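Local coordinates for protein methyltransferase (Streptomyces avermitilis, PDB 3GIW) that probably transfers methyl groups from S-adenosylmethionine, binding S-adenosyl-L-homocysteine in a Rossmann-like fold, though its substrate is not known, at residues R50-P53 and A54-V57; L120-G123 and L124-T128; E151-T155 and L156-R160; E204-P207 and Q208-G211. One frame throughout, in Å; residues are numbered along the deposited sequence. Where two conformers were deposited one is given.

Interaction 1. Residues R50-P53 and A54-V57; sequences REWP and ALPV
The indole of Trp-52 lies over Ala-54 and the start of the next helix, and its atoms can be followed outward. CB carries CG anti to the backbone N (chi1 -170°), and this turns one face of the ring over the residues that come next. On the pyrrole side NE1 is 3.7 Å from Ala-54 CB; that methyl makes a CH-pi contact 4.0 Å from the centroid of the five-membered ring, 26° off the normal and hence over the face. Farther out, on the six-membered ring, CE3 meets Leu-55 CD1 at 3.9 Å, with CZ3 close to the same methyl, and the two side chains cross at roughly a right angle. Beneath the ring the backbone closes a type I beta turn through Leu-55 N and Trp-52 O (2.9 Å, 162° at the hydrogen), the donor lying above the carbonyl plane. Cutting Trp-52 back to an alanine would probably leave the Ala-54 methyl and Leu-55 CD1 without their aromatic cover and open a gap toward helix 207-219. The turn joins helix 39-51 to helix 55-75; Leu-55 also packs on Ile-31 of helix 24-31, while Trp-52 rests on Glu-209, Val-210 and Val-213 of helix 207-219.

Interaction 2. Residues L120-G123 and L124-T128; sequences LSQG and LLAST
Leu-125 folds its side chain back over the carbonyl oxygen of Ser-121, one helical turn earlier: CG sits 3.3 Å from Ser-121 O, and CD1 3.9 Å from it. The first torsion explains this, since CG stands anti to the carbonyl carbon and beside the backbone N (chi1 -63°), the same N that donates to Ser-121 O at 3.1 Å. That bond is bent at the hydrogen (143°) although the donor lies nearly in line with the C=O bond. Leu-124 N reaches Ser-121 O as well, but weakly (121°), and Leu-125 N has a second, weak bond to Gln-122 O. Shared and bent bonds of this kind mark a single short, loosely bonded helical turn, helix 122-125, set between helix 115-119 and strand 132-137 of the Rossmann-like sheet. Ala-126 then centres an inverse gamma turn that takes the chain out of it. Ala-126 CB approaches Gln-122 NE2 at 4.2 Å. The Ser-121 hydroxyl bonds back to Leu-118 O. Leu-124, the buried member, brings its CB to 3.5 Å from Ser-121 O and packs on Pro-90, Asn-94 and Tyr-135, its side chain about 7 Å from those of Arg-63 and Asp-112, residues of the S-adenosyl-L-homocysteine site.

Interaction 3. Residues E151-T155 and L156-R160; sequences ELRDT and LDLTR
Two torsions bring Arg-153 and Leu-158 together: the arginine bends at chi2 (-65°), which swings its guanidinium back over the leucine, and Leu-158 holds CG anti to the carbonyl carbon (chi1 -57°). Leu-158 CD1 lies over one guanidinium face, toward the rim, 3.7 Å from both CZ and NH2 of Arg-153, and the side chains cross at about a right angle. Arg-153 NE hydrogen-bonds to Leu-147 O, which helps hold the group there. On the backbone, Leu-156 N donates almost straight to Leu-152 O (2.8 Å, 172°); the same oxygen accepts from Thr-155 N, so two donors grip it where helix 150-153 gives way to the loop leading to strand 163-167 of the Rossmann-like sheet. Thr-155 OG1 bonds back to Glu-151 O at 2.5 Å, while its CG2 lies 4.2 Å from Leu-156 CD2. A valine in place of Thr-155 would probably leave Glu-151 O without its hydroxyl partner and the branch free of the bond that fixes its rotation. Leu-156 CD1 packs on Leu-152 CG at 4.2 Å, and these buried leucines face strands 81-85 and 107-112. Beyond them Asp-157 makes an Asx turn: OD1 accepts Thr-159 N (2.9 Å) on its anti side and Thr-159 OG1 on its syn side, both from one face. Asp-157 OD2, salt-bridged to Arg-160 NE at 3.0 Å, lies near the guanidinium plane but is met from above the carboxylate plane.

Interaction 4. Residues E204-P207 and Q208-G211; sequences EFAP and QEVG
Val-210 N donates to Ala-206 O at 2.9 Å, with 158° at the hydrogen and the donor nearly collinear with the carbonyl bond; Gly-211 N follows with a bond of equal length to Pro-207 O, but here the angle falls to 146° and the donor rises above the carbonyl plane. These are the first i-to-i+4 bonds of helix 207-219. Ala-206 occupies the N-cap position, so the cap contributes its backbone carbonyl and a methyl, with no polar side chain. Pro-207 suits the first turn because its nitrogen has no hydrogen to offer and none is needed there. Around the first bond the packing closes in: Val-210 CB lies 3.3 Å from Ala-206 O, and CG2, held beside the backbone N while CG1 stands anti to it (chi1 172°), comes 4.0 Å from Ala-206 CB. From the neighbouring position Glu-209 bends at chi2 and brings OE1 to 3.7 Å from Ala-206 CB, a contact of carboxylate oxygen with methyl and not a polar bond. The Ala-206 methyl is thus met by two side chains of the opening turn. Before the cap, in one of its two conformers, Glu-204 OE2 bonds to Tyr-270 OH and His-229 N. The chain arrives from strand 195-201, and the new helix packs against the turn between helices 39-51 and 55-75.

Interactions 1 and 4 lie on the same side of the molecule, centres about 11 Å apart, and they touch: Trp-52 CD1 meets Glu-209 CB at 3.5 Å, so a helix-helix turn and a helix start share one packing face. Interactions 2 and 3 flank strand 132-137 at one edge of the sheet, centres about 18 Å apart, without touching. Interaction 1 is buried and largely aromatic and apolar; interaction 2 is a surface contact of bent backbone bonds; interactions 3 and 4 are partly buried. Of these, 151-160 adds a salt bridge and a carboxylate-centred turn outside its leucine core, whereas 204-211 depends on regular helical bonds at a cap.

Interaction 1. Residues R50-P53 and A54-V57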
loop_
_atom_site.group_PDB
_atom_site.type_symbol
_atom_site.label_atom_id
_atom_site.label_comp_id
_atom_site.label_asym_id
_atom_site.label_seq_id
_atom_site.Cartn_x
_atom_site.Cartn_y
_atom_site.Cartn_z
ATOM N N ARG A 50 -22.488 4.557 1.462
ATOM C CA ARG A 50 -23.911 4.222 1.452
ATOM C C ARG A 50 -24.103 2.747 1.075
ATOM O O ARG A 50 -24.988 2.072 1.603
ATOM C CB ARG A 50 -24.707 5.154 0.521
ATOM C CG ARG A 50 -24.983 6.541 1.112
ATOM C CD ARG A 50 -25.632 7.478 0.082
ATOM N NE ARG A 50 -25.815 8.820 0.624
ATOM C CZ ARG A 50 -26.322 9.831 -0.074
ATOM N NH1 ARG A 50 -26.683 9.645 -1.342
ATOM N NH2 ARG A 50 -26.489 11.029 0.496
ATOM N N GLU A 51 -23.290 2.258 0.143
ATOM C CA GLU A 51 -23.338 0.843 -0.260
ATOM C C GLU A 51 -22.719 -0.085 0.788
ATOM O O GLU A 51 -23.193 -1.203 0.993
ATOM C CB GLU A 51 -22.620 0.643 -1.613
ATOM C CG GLU A 51 -23.252 1.416 -2.764
ATOM C CD GLU A 51 -24.632 0.912 -3.154
ATOM O OE1 GLU A 51 -24.997 -0.231 -2.828
ATOM O OE2 GLU A 51 -25.357 1.668 -3.824
ATOM N N TRP A 52 -21.659 0.382 1.453
ATOM C CA TRP A 52 -20.924 -0.437 2.415
ATOM C C TRP A 52 -20.523 0.422 3.599
ATOM O O TRP A 52 -19.469 1.084 3.590
ATOM C CB TRP A 52 -19.686 -1.067 1.761
ATOM C CG TRP A 52 -18.994 -2.107 2.586
ATOM C CD1 TRP A 52 -19.554 -3.016 3.436
ATOM C CD2 TRP A 52 -17.587 -2.360 2.607
ATOM N NE1 TRP A 52 -18.592 -3.829 3.958
ATOM C CE2 TRP A 52 -17.364 -3.435 3.486
ATOM C CE3 TRP A 52 -16.505 -1.768 1.973
ATOM C CZ2 TRP A 52 -16.082 -3.945 3.733
ATOM C CZ3 TRP A 52 -15.226 -2.241 2.235
ATOM C CH2 TRP A 52 -15.028 -3.332 3.104
ATOM N N PRO A 53 -21.381 0.455 4.624
ATOM C CA PRO A 53 -21.094 1.283 5.806
ATOM C C PRO A 53 -19.751 1.050 6.475
ATOM O O PRO A 53 -19.207 1.992 7.083
ATOM C CB PRO A 53 -22.281 1.013 6.743
ATOM C CG PRO A 53 -23.422 0.686 5.756
ATOM C CD PRO A 53 -22.754 -0.121 4.662
ATOM N N ALA A 54 -19.207 -0.157 6.352
ATOM C CA ALA A 54 -17.887 -0.478 6.910
ATOM C C ALA A 54 -16.703 0.100 6.149
ATOM O O ALA A 54 -15.555 -0.074 6.594
ATOM C CB ALA A 54 -17.681 -2.014 7.076
ATOM N N LEU A 55 -16.940 0.788 5.030
ATOM C CA LEU A 55 -15.804 1.323 4.257
ATOM C C LEU A 55 -14.717 2.024 5.126
ATOM O O LEU A 55 -13.517 1.761 4.952
ATOM C CB LEU A 55 -16.274 2.192 3.062
ATOM C CG LEU A 55 -15.166 2.699 2.153
ATOM C CD1 LEU A 55 -14.494 1.559 1.414
ATOM C CD2 LEU A 55 -15.731 3.752 1.187
ATOM N N PRO A 56 -15.111 2.932 6.044
ATOM C CA PRO A 56 -14.068 3.584 6.883
ATOM C C PRO A 56 -13.327 2.615 7.808
ATOM O O PRO A 56 -12.173 2.833 8.096
ATOM C CB PRO A 56 -14.818 4.674 7.662
ATOM C CG PRO A 56 -16.207 4.756 7.022
ATOM C CD PRO A 56 -16.461 3.463 6.290
ATOM N N VAL A 57 -14.011 1.586 8.326
ATOM C CA VAL A 57 -13.375 0.584 9.186
ATOM C C VAL A 57 -12.320 -0.164 8.358
ATOM O O VAL A 57 -11.183 -0.343 8.789
ATOM C CB VAL A 57 -14.450 -0.386 9.766
ATOM C CG1 VAL A 57 -13.802 -1.609 10.390
ATOM C CG2 VAL A 57 -15.341 0.356 10.811
#

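Interaction 2. Residues L120-G123 and L124-T128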
loop_
_atom_site.group_PDB
_atom_site.type_symbol
_atom_site.label_atom_id
_atom_site.label_comp_id
_atom_site.label_asym_id
_atom_site.label_seq_id
_atom_site.Cartn_x
_atom_site.Cartn_y
_atom_site.Cartn_z
ATOM N N LEU A 120 2.526 17.334 -2.102
ATOM C CA LEU A 120 2.573 17.052 -0.670
ATOM C C LEU A 120 3.878 16.361 -0.266
ATOM O O LEU A 120 3.993 15.841 0.839
ATOM C CB LEU A 120 1.361 16.198 -0.275
ATOM C CG LEU A 120 0.025 16.899 -0.479
ATOM C CD1 LEU A 120 -1.134 15.907 -0.485
ATOM C CD2 LEU A 120 -0.171 17.908 0.618
ATOM N N SER A 121 4.867 16.360 -1.150
ATOM C CA SER A 121 6.037 15.511 -0.932
ATOM C C SER A 121 7.024 16.036 0.132
ATOM O O SER A 121 7.848 15.281 0.576
ATOM C CB SER A 121 6.751 15.167 -2.244
ATOM O OG SER A 121 7.230 16.310 -2.871
ATOM N N GLN A 122 6.935 17.300 0.578
ATOM C CA GLN A 122 7.857 17.746 1.651
ATOM C C GLN A 122 7.866 16.823 2.906
ATOM O O GLN A 122 8.941 16.534 3.459
ATOM C CB GLN A 122 7.546 19.201 2.067
ATOM C CG GLN A 122 8.559 19.788 3.030
ATOM C CD GLN A 122 8.332 19.417 4.499
ATOM O OE1 GLN A 122 7.230 19.092 4.931
ATOM N NE2 GLN A 122 9.411 19.517 5.278
ATOM N N GLY A 123 6.696 16.414 3.373
ATOM C CA GLY A 123 6.619 15.514 4.540
ATOM C C GLY A 123 7.259 14.152 4.335
ATOM O O GLY A 123 7.791 13.561 5.274
ATOM N N LEU A 124 7.214 13.663 3.099
ATOM C CA LEU A 124 7.894 12.416 2.744
ATOM C C LEU A 124 9.415 12.599 2.765
ATOM O O LEU A 124 10.143 11.654 3.054
ATOM C CB LEU A 124 7.432 11.910 1.367
ATOM C CG LEU A 124 5.928 11.644 1.248
ATOM C CD1 LEU A 124 5.633 11.224 -0.195
ATOM C CD2 LEU A 124 5.463 10.597 2.251
ATOM N N LEU A 125 9.875 13.795 2.405
ATOM C CA LEU A 125 11.294 14.100 2.302
ATOM C C LEU A 125 11.957 14.514 3.634
ATOM O O LEU A 125 13.201 14.622 3.702
ATOM C CB LEU A 125 11.486 15.198 1.233
ATOM C CG LEU A 125 11.076 14.844 -0.203
ATOM C CD1 LEU A 125 11.255 16.022 -1.164
ATOM C CD2 LEU A 125 11.845 13.616 -0.692
ATOM N N ALA A 126 11.153 14.733 4.670
ATOM C CA ALA A 126 11.643 15.133 5.995
ATOM C C ALA A 126 12.223 13.934 6.762
ATOM O O ALA A 126 11.540 13.297 7.570
ATOM C CB ALA A 126 10.542 15.791 6.798
ATOM N N SER A 127 13.504 13.683 6.513
ATOM C CA SER A 127 14.237 12.527 7.025
ATOM C C SER A 127 15.040 12.886 8.264
ATOM O O SER A 127 15.413 14.046 8.445
ATOM C CB SER A 127 15.188 12.031 5.939
ATOM O OG SER A 127 15.902 10.878 6.359
ATOM N N THR A 128 15.295 11.900 9.125
ATOM C CA THR A 128 16.365 12.017 10.106
ATOM C C THR A 128 17.648 12.337 9.348
ATOM O O THR A 128 17.766 12.003 8.170
ATOM C CB THR A 128 16.612 10.696 10.849
ATOM O OG1 THR A 128 16.796 9.650 9.886
ATOM C CG2 THR A 128 15.474 10.345 11.797
#

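Interaction 3. Residues E151-T155 and L156-R160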
loop_
_atom_site.group_PDB
_atom_site.type_symbol
_atom_site.label_atom_id
_atom_site.label_comp_id
_atom_site.label_asym_id
_atom_site.label_seq_id
_atom_site.Cartn_x
_atom_site.Cartn_y
_atom_site.Cartn_z
ATOM N N GLU A 151 16.769 9.214 -8.098
ATOM C CA GLU A 151 16.370 9.436 -6.714
ATOM C C GLU A 151 16.445 8.146 -5.924
ATOM O O GLU A 151 16.817 8.143 -4.751
ATOM C CB GLU A 151 14.934 9.979 -6.634
ATOM C CG GLU A 151 14.759 11.366 -7.235
ATOM C CD GLU A 151 14.356 11.360 -8.719
ATOM O OE1 GLU A 151 14.475 10.331 -9.426
ATOM O OE2 GLU A 151 13.906 12.425 -9.183
ATOM N N LEU A 152 16.102 7.053 -6.591
ATOM C CA LEU A 152 16.128 5.732 -5.984
ATOM C C LEU A 152 17.547 5.232 -5.843
ATOM O O LEU A 152 17.937 4.788 -4.761
ATOM C CB LEU A 152 15.335 4.738 -6.815
ATOM C CG LEU A 152 15.215 3.345 -6.211
ATOM C CD1 LEU A 152 13.881 2.747 -6.646
ATOM C CD2 LEU A 152 16.359 2.474 -6.664
ATOM N N ARG A 153 18.329 5.359 -6.914
ATOM C CA ARG A 153 19.716 4.850 -6.897
ATOM C C ARG A 153 20.645 5.640 -6.000
ATOM O O ARG A 153 21.659 5.095 -5.574
ATOM C CB ARG A 153 20.297 4.790 -8.305
ATOM C CG ARG A 153 19.688 3.726 -9.141
ATOM C CD ARG A 153 20.002 2.355 -8.570
ATOM N NE ARG A 153 19.371 1.319 -9.361
ATOM C CZ ARG A 153 19.975 0.247 -9.873
ATOM N NH1 ARG A 153 21.264 -0.019 -9.648
ATOM N NH2 ARG A 153 19.249 -0.605 -10.578
ATOM N N ASP A 154 20.316 6.906 -5.746
ATOM C CA ASP A 154 21.017 7.711 -4.743
ATOM C C ASP A 154 20.572 7.488 -3.330
ATOM O O ASP A 154 21.194 8.024 -2.400
ATOM C CB ASP A 154 20.913 9.209 -5.053
ATOM C CG ASP A 154 21.714 9.608 -6.274
ATOM O OD1 ASP A 154 22.611 8.839 -6.683
ATOM O OD2 ASP A 154 21.426 10.701 -6.818
ATOM N N THR A 155 19.486 6.729 -3.155
ATOM C CA THR A 155 18.917 6.544 -1.843
ATOM C C THR A 155 19.145 5.120 -1.340
ATOM O O THR A 155 19.639 4.944 -0.240
ATOM C CB THR A 155 17.410 6.929 -1.843
ATOM O OG1 THR A 155 17.299 8.302 -2.281
ATOM C CG2 THR A 155 16.789 6.812 -0.446
ATOM N N LEU A 156 18.770 4.119 -2.139
ATOM C CA LEU A 156 18.875 2.714 -1.780
ATOM C C LEU A 156 20.125 2.055 -2.372
ATOM O O LEU A 156 20.581 2.407 -3.468
ATOM C CB LEU A 156 17.654 1.947 -2.254
ATOM C CG LEU A 156 16.291 2.482 -1.813
ATOM C CD1 LEU A 156 15.170 1.571 -2.356
ATOM C CD2 LEU A 156 16.243 2.682 -0.290
ATOM N N ASP A 157 20.654 1.080 -1.636
ATOM C CA ASP A 157 21.720 0.199 -2.085
ATOM C C ASP A 157 21.090 -1.132 -2.428
ATOM O O ASP A 157 20.710 -1.912 -1.540
ATOM C CB ASP A 157 22.728 0.058 -0.948
ATOM C CG ASP A 157 23.860 -0.885 -1.257
ATOM O OD1 ASP A 157 23.805 -1.645 -2.243
ATOM O OD2 ASP A 157 24.857 -0.867 -0.469
ATOM N N LEU A 158 20.936 -1.436 -3.703
ATOM C CA LEU A 158 20.228 -2.659 -4.104
ATOM C C LEU A 158 21.052 -3.945 -3.987
ATOM O O LEU A 158 20.594 -5.028 -4.390
ATOM C CB LEU A 158 19.632 -2.517 -5.509
ATOM C CG LEU A 158 18.662 -1.334 -5.706
ATOM C CD1 LEU A 158 18.064 -1.433 -7.122
ATOM C CD2 LEU A 158 17.572 -1.329 -4.619
ATOM N N THR A 159 22.253 -3.833 -3.407
ATOM C CA THR A 159 23.012 -5.006 -2.985
ATOM C C THR A 159 22.773 -5.389 -1.522
ATOM O O THR A 159 23.363 -6.358 -1.016
ATOM C CB THR A 159 24.544 -4.839 -3.244
ATOM O OG1 THR A 159 25.128 -3.939 -2.297
ATOM C CG2 THR A 159 24.846 -4.342 -4.699
ATOM N N ARG A 160 21.875 -4.673 -0.857
ATOM C CA ARG A 160 21.510 -4.989 0.535
ATOM C C ARG A 160 19.990 -5.137 0.621
ATOM O O ARG A 160 19.291 -4.642 -0.239
ATOM C CB ARG A 160 22.012 -3.919 1.503
ATOM C CG ARG A 160 23.538 -3.886 1.571
ATOM C CD ARG A 160 24.069 -2.619 2.204
ATOM N NE ARG A 160 25.504 -2.459 1.936
ATOM C CZ ARG A 160 26.451 -3.117 2.579
ATOM N NH1 ARG A 160 26.124 -3.992 3.513
ATOM N NH2 ARG A 160 27.730 -2.922 2.263
#

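Interaction 4. Residues E204-P207 and Q208-G211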
loop_
_atom_site.group_PDB
_atom_site.type_symbol
_atom_site.label_atom_id
_atom_site.label_comp_id
_atom_site.label_asym_id
_atom_site.label_seq_id
_atom_site.Cartn_x
_atom_site.Cartn_y
_atom_site.Cartn_z
ATOM N N GLU A 204 -14.513 -11.584 -1.024
ATOM C CA GLU A 204 -14.994 -12.861 -0.503
ATOM C C GLU A 204 -15.851 -12.731 0.755
ATOM O O GLU A 204 -16.764 -13.531 0.957
ATOM C CB GLU A 204 -13.827 -13.817 -0.256
ATOM C CG GLU A 204 -13.024 -14.175 -1.510
ATOM C CD GLU A 204 -12.202 -15.425 -1.317
ATOM O OE1 GLU A 204 -12.718 -16.559 -1.511
ATOM O OE2 GLU A 204 -11.021 -15.263 -0.971
ATOM N N PHE A 205 -15.552 -11.743 1.599
ATOM C CA PHE A 205 -16.183 -11.615 2.930
ATOM C C PHE A 205 -17.454 -10.775 2.947
ATOM O O PHE A 205 -18.201 -10.839 3.903
ATOM C CB PHE A 205 -15.142 -11.077 3.918
ATOM C CG PHE A 205 -13.945 -11.975 4.036
ATOM C CD1 PHE A 205 -13.990 -13.099 4.835
ATOM C CD2 PHE A 205 -12.794 -11.755 3.290
ATOM C CE1 PHE A 205 -12.876 -13.944 4.924
ATOM C CE2 PHE A 205 -11.726 -12.603 3.371
ATOM C CZ PHE A 205 -11.758 -13.680 4.204
ATOM N N ALA A 206 -17.713 -10.025 1.896
ATOM C CA ALA A 206 -18.963 -9.247 1.774
ATOM C C ALA A 206 -19.303 -9.026 0.306
ATOM O O ALA A 206 -19.189 -7.917 -0.196
ATOM C CB ALA A 206 -18.876 -7.927 2.560
ATOM N N PRO A 207 -19.652 -10.110 -0.401
ATOM C CA PRO A 207 -19.736 -10.022 -1.856
ATOM C C PRO A 207 -20.638 -8.930 -2.381
ATOM O O PRO A 207 -20.254 -8.208 -3.302
ATOM C CB PRO A 207 -20.216 -11.425 -2.271
ATOM C CG PRO A 207 -19.780 -12.327 -1.181
ATOM C CD PRO A 207 -19.817 -11.500 0.070
ATOM N N GLN A 208 -21.845 -8.793 -1.849
ATOM C CA GLN A 208 -22.754 -7.802 -2.391
ATOM C C GLN A 208 -22.288 -6.380 -2.174
ATOM O O GLN A 208 -22.243 -5.586 -3.109
ATOM C CB GLN A 208 -24.158 -7.990 -1.819
ATOM C CG GLN A 208 -25.196 -7.046 -2.442
ATOM C CD GLN A 208 -26.615 -7.424 -2.125
ATOM O OE1 GLN A 208 -26.894 -8.131 -1.137
ATOM N NE2 GLN A 208 -27.536 -6.971 -2.971
ATOM N N GLU A 209 -21.964 -6.044 -0.933
ATOM C CA GLU A 209 -21.581 -4.656 -0.566
ATOM C C GLU A 209 -20.240 -4.253 -1.203
ATOM O O GLU A 209 -20.112 -3.171 -1.765
ATOM C CB GLU A 209 -21.486 -4.507 0.960
ATOM C CG GLU A 209 -22.811 -4.687 1.693
ATOM C CD GLU A 209 -23.191 -6.139 2.011
ATOM O OE1 GLU A 209 -22.404 -7.091 1.782
ATOM O OE2 GLU A 209 -24.343 -6.361 2.490
ATOM N N VAL A 210 -19.241 -5.127 -1.125
ATOM C CA VAL A 210 -17.940 -4.855 -1.739
ATOM C C VAL A 210 -18.035 -4.840 -3.264
ATOM O O VAL A 210 -17.433 -3.959 -3.931
ATOM C CB VAL A 210 -16.846 -5.782 -1.193
ATOM C CG1 VAL A 210 -15.495 -5.621 -1.991
ATOM C CG2 VAL A 210 -16.697 -5.497 0.270
ATOM N N GLY A 211 -18.816 -5.758 -3.839
ATOM C CA GLY A 211 -19.081 -5.691 -5.289
ATOM C C GLY A 211 -19.682 -4.378 -5.722
ATOM O O GLY A 211 -19.285 -3.812 -6.747
#